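Local coordinates for ribosomal RNA small subunit methyltransferase E (Bacillus subtilis, PDB 1VHK) that probably methylates N3 of a specific uridine in 16S rRNA of the assembled 30S subunit, using S-adenosyl-L-methionine as methyl donor, at the interface of chains A and B. Residues are numbered along the deposited sequence; one frame, centred on the assembly and turned at random. Chains: chain A/B, Hypothetical protein yqeU.

The interface of chains A and B. Residues chain A 77-79, 104-106, 245, 248-249, 252-253; chain B 230-232, 234, 242.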
loop_
_atom_site.group_PDB
_atom_site.type_symbol
_atom_site.label_atom_id
_atom_site.label_comp_id
_atom_site.label_asym_id
_atom_site.label_seq_id
_atom_site.Cartn_x
_atom_site.Cartn_y
_atom_site.Cartn_z
ATOM N N ARG A 77 1.700 15.537 5.261
ATOM C CA ARG A 77 1.765 14.073 5.196
ATOM C C ARG A 77 2.402 13.586 3.926
ATOM O O ARG A 77 2.243 12.415 3.588
ATOM C CB ARG A 77 0.376 13.491 5.435
ATOM C CG ARG A 77 -0.249 13.895 6.751
ATOM C CD ARG A 77 -1.660 13.371 6.901
ATOM N NE ARG A 77 -2.312 13.770 8.143
ATOM C CZ ARG A 77 -3.004 14.884 8.344
ATOM N NH1 ARG A 77 -3.150 15.771 7.373
ATOM N NH2 ARG A 77 -3.556 15.101 9.548
ATOM N N GLU A 78 3.178 14.448 3.268
ATOM C CA GLU A 78 3.823 14.065 2.010
ATOM C C GLU A 78 5.119 13.309 2.224
ATOM O O GLU A 78 5.811 13.487 3.231
ATOM C CB GLU A 78 4.014 15.288 1.122
ATOM C CG GLU A 78 2.754 15.860 0.500
ATOM C CD GLU A 78 1.893 14.939 -0.317
ATOM O OE1 GLU A 78 2.375 14.191 -1.214
ATOM O OE2 GLU A 78 0.653 14.915 -0.096
ATOM N N LEU A 79 5.391 12.320 1.365
ATOM C CA LEU A 79 6.671 11.601 1.456
ATOM C C LEU A 79 7.815 12.624 1.354
ATOM O O LEU A 79 7.729 13.520 0.509
ATOM C CB LEU A 79 6.853 10.644 0.294
ATOM C CG LEU A 79 6.368 9.231 0.333
ATOM C CD1 LEU A 79 6.839 8.476 -0.920
ATOM C CD2 LEU A 79 6.760 8.496 1.603
ATOM N N GLU A 104 -2.667 6.481 -1.944
ATOM C CA GLU A 104 -2.734 6.273 -0.489
ATOM C C GLU A 104 -1.272 6.198 0.028
ATOM O O GLU A 104 -0.924 6.935 0.931
ATOM C CB GLU A 104 -3.481 5.057 -0.022
ATOM C CG GLU A 104 -4.778 4.627 -0.616
ATOM C CD GLU A 104 -5.406 3.339 -0.123
ATOM O OE1 GLU A 104 -5.309 2.972 1.065
ATOM O OE2 GLU A 104 -6.076 2.627 -0.929
ATOM N N LEU A 105 -0.392 5.404 -0.599
ATOM C CA LEU A 105 0.959 5.274 -0.193
ATOM C C LEU A 105 1.937 6.393 -0.464
ATOM O O LEU A 105 3.155 6.194 -0.231
ATOM C CB LEU A 105 1.550 3.922 -0.658
ATOM C CG LEU A 105 0.801 2.724 -0.062
ATOM C CD1 LEU A 105 0.994 1.491 -0.921
ATOM C CD2 LEU A 105 1.208 2.475 1.389
ATOM N N GLY A 106 1.548 7.566 -0.930
ATOM C CA GLY A 106 2.432 8.667 -1.138
ATOM C C GLY A 106 3.022 8.919 -2.479
ATOM O O GLY A 106 3.825 9.876 -2.605
ATOM N N SER A 245 5.679 1.580 0.087
ATOM C CA SER A 245 5.619 1.237 1.480
ATOM C C SER A 245 7.008 1.134 2.083
ATOM O O SER A 245 7.232 1.741 3.137
ATOM C CB SER A 245 4.828 -0.073 1.705
ATOM O OG SER A 245 3.495 0.111 1.220
ATOM N N SER A 248 8.445 4.665 2.529
ATOM C CA SER A 248 7.828 5.256 3.698
ATOM C C SER A 248 8.471 4.748 4.992
ATOM O O SER A 248 8.792 5.549 5.887
ATOM C CB SER A 248 6.333 4.994 3.751
ATOM O OG SER A 248 5.793 5.298 5.033
ATOM N N TYR A 249 8.746 3.442 5.023
ATOM C CA TYR A 249 9.342 2.850 6.217
ATOM C C TYR A 249 10.716 3.432 6.497
ATOM O O TYR A 249 11.061 3.791 7.624
ATOM C CB TYR A 249 9.387 1.340 6.052
ATOM C CG TYR A 249 10.070 0.646 7.217
ATOM C CD1 TYR A 249 9.414 0.390 8.414
ATOM C CD2 TYR A 249 11.416 0.314 7.099
ATOM C CE1 TYR A 249 10.064 -0.208 9.466
ATOM C CE2 TYR A 249 12.073 -0.283 8.138
ATOM C CZ TYR A 249 11.396 -0.559 9.314
ATOM O OH TYR A 249 12.098 -1.200 10.312
ATOM N N GLU A 252 10.405 7.661 6.723
ATOM C CA GLU A 252 9.546 8.183 7.758
ATOM C C GLU A 252 9.487 7.404 9.066
ATOM O O GLU A 252 9.122 7.993 10.100
ATOM C CB GLU A 252 8.107 8.337 7.240
ATOM C CG GLU A 252 7.962 8.931 5.861
ATOM C CD GLU A 252 6.536 8.854 5.360
ATOM O OE1 GLU A 252 5.999 9.917 4.963
ATOM O OE2 GLU A 252 5.940 7.757 5.400
ATOM N N LEU A 253 9.661 6.105 9.102
ATOM C CA LEU A 253 9.599 5.266 10.264
ATOM C C LEU A 253 10.930 5.053 10.957
ATOM O O LEU A 253 10.980 4.817 12.181
ATOM C CB LEU A 253 8.944 3.906 9.928
ATOM C CG LEU A 253 7.480 3.769 10.388
ATOM C CD1 LEU A 253 6.687 5.009 9.997
ATOM C CD2 LEU A 253 6.815 2.524 9.834
ATOM N N GLY B 230 2.781 5.070 9.365
ATOM C CA GLY B 230 3.013 6.268 8.547
ATOM C C GLY B 230 1.895 7.285 8.798
ATOM O O GLY B 230 0.829 6.975 9.306
ATOM N N PRO B 231 2.106 8.506 8.333
ATOM C CA PRO B 231 1.160 9.584 8.470
ATOM C C PRO B 231 0.036 9.606 7.462
ATOM O O PRO B 231 -0.840 10.493 7.598
ATOM C CB PRO B 231 2.057 10.817 8.355
ATOM C CG PRO B 231 3.079 10.390 7.349
ATOM C CD PRO B 231 3.333 8.928 7.584
ATOM N N ARG B 232 -0.011 8.755 6.429
ATOM C CA ARG B 232 -1.183 8.829 5.520
ATOM C C ARG B 232 -2.277 7.865 5.922
ATOM O O ARG B 232 -2.057 6.732 6.371
ATOM C CB ARG B 232 -0.765 8.648 4.053
ATOM C CG ARG B 232 0.246 9.708 3.592
ATOM C CD ARG B 232 0.878 9.286 2.229
ATOM N NE ARG B 232 1.936 8.312 2.489
ATOM C CZ ARG B 232 3.062 8.560 3.158
ATOM N NH1 ARG B 232 3.922 7.562 3.372
ATOM N NH2 ARG B 232 3.386 9.768 3.565
ATOM N N LEU B 234 -4.468 5.043 5.497
ATOM C CA LEU B 234 -4.545 3.836 4.710
ATOM C C LEU B 234 -5.916 3.182 4.727
ATOM O O LEU B 234 -6.570 3.040 5.766
ATOM C CB LEU B 234 -3.479 2.866 5.279
ATOM C CG LEU B 234 -2.074 2.917 4.656
ATOM C CD1 LEU B 234 -1.637 4.286 4.222
ATOM C CD2 LEU B 234 -1.015 2.326 5.595
ATOM N N TYR B 242 1.201 -2.693 3.500
ATOM C CA TYR B 242 2.255 -1.788 3.928
ATOM C C TYR B 242 3.101 -2.464 5.018
ATOM O O TYR B 242 4.328 -2.493 4.923
ATOM C CB TYR B 242 1.614 -0.498 4.447
ATOM C CG TYR B 242 2.597 0.487 5.023
ATOM C CD1 TYR B 242 2.979 1.599 4.268
ATOM C CD2 TYR B 242 3.157 0.317 6.292
ATOM C CE1 TYR B 242 3.887 2.497 4.764
ATOM C CE2 TYR B 242 4.081 1.220 6.781
ATOM C CZ TYR B 242 4.436 2.307 6.009
ATOM O OH TYR B 242 5.349 3.230 6.484
#
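An arginine–glutamate salt bridge dominates this part of the two-fold symmetric interface, which probably corresponds to the dimer typical of RsmE-family methyltransferases. B:Arg232, in the loop that precedes helix 239-253 of its own chain, bends at chi3 and presents its guanidinium end-on to A:Glu252, near the end of helix 239-253 of the partner. B:Arg232 NH1 lies 2.9 Å from A:Glu252 OE2, which it meets from above the carboxylate plane. B:Arg232 NH2 reaches A:Glu252 OE1 on its syn lone pair, almost straight (171° at H). The two flat groups are nearly coplanar, 24° apart, as suits a paired grip. B:Arg232 NH2 also donates to the backbone carbonyl O of A:Arg77 at 2.9 Å, approaching from above the carbonyl plane; arginine has N-H groups enough for both partners. An alanine here would probably loosen the interface, since both the paired grip on A:Glu252 and the bond to the A:Arg77 carbonyl would go.

Hydroxyl groups extend the polar network. A:Ser248, one helical turn before A:Glu252, has OG anti to its backbone N (chi1 166°) and donates to the anti lone pair of OE2, so two donors grip that oxygen. The B:Tyr242 OH lies 2.6 Å from A:Ser248 OG in a hydrogen bond of undecided direction, and the small serine packs its CB against the ring's CE1.

Apolar contacts flank these bonds. A:Leu79 lies over one face of the B:Arg232 guanidinium, towards its rim, while the backbone of A:Gly106, with no side chain to intrude, passes beside the arginine CD. The A:Arg77 side chain slides past B:Pro231, whose carbonyl O lies in plane at its guanidinium edge. A:Leu105 brings CD2 to the edge of the B:Tyr242 ring, 3.5 Å from CD1.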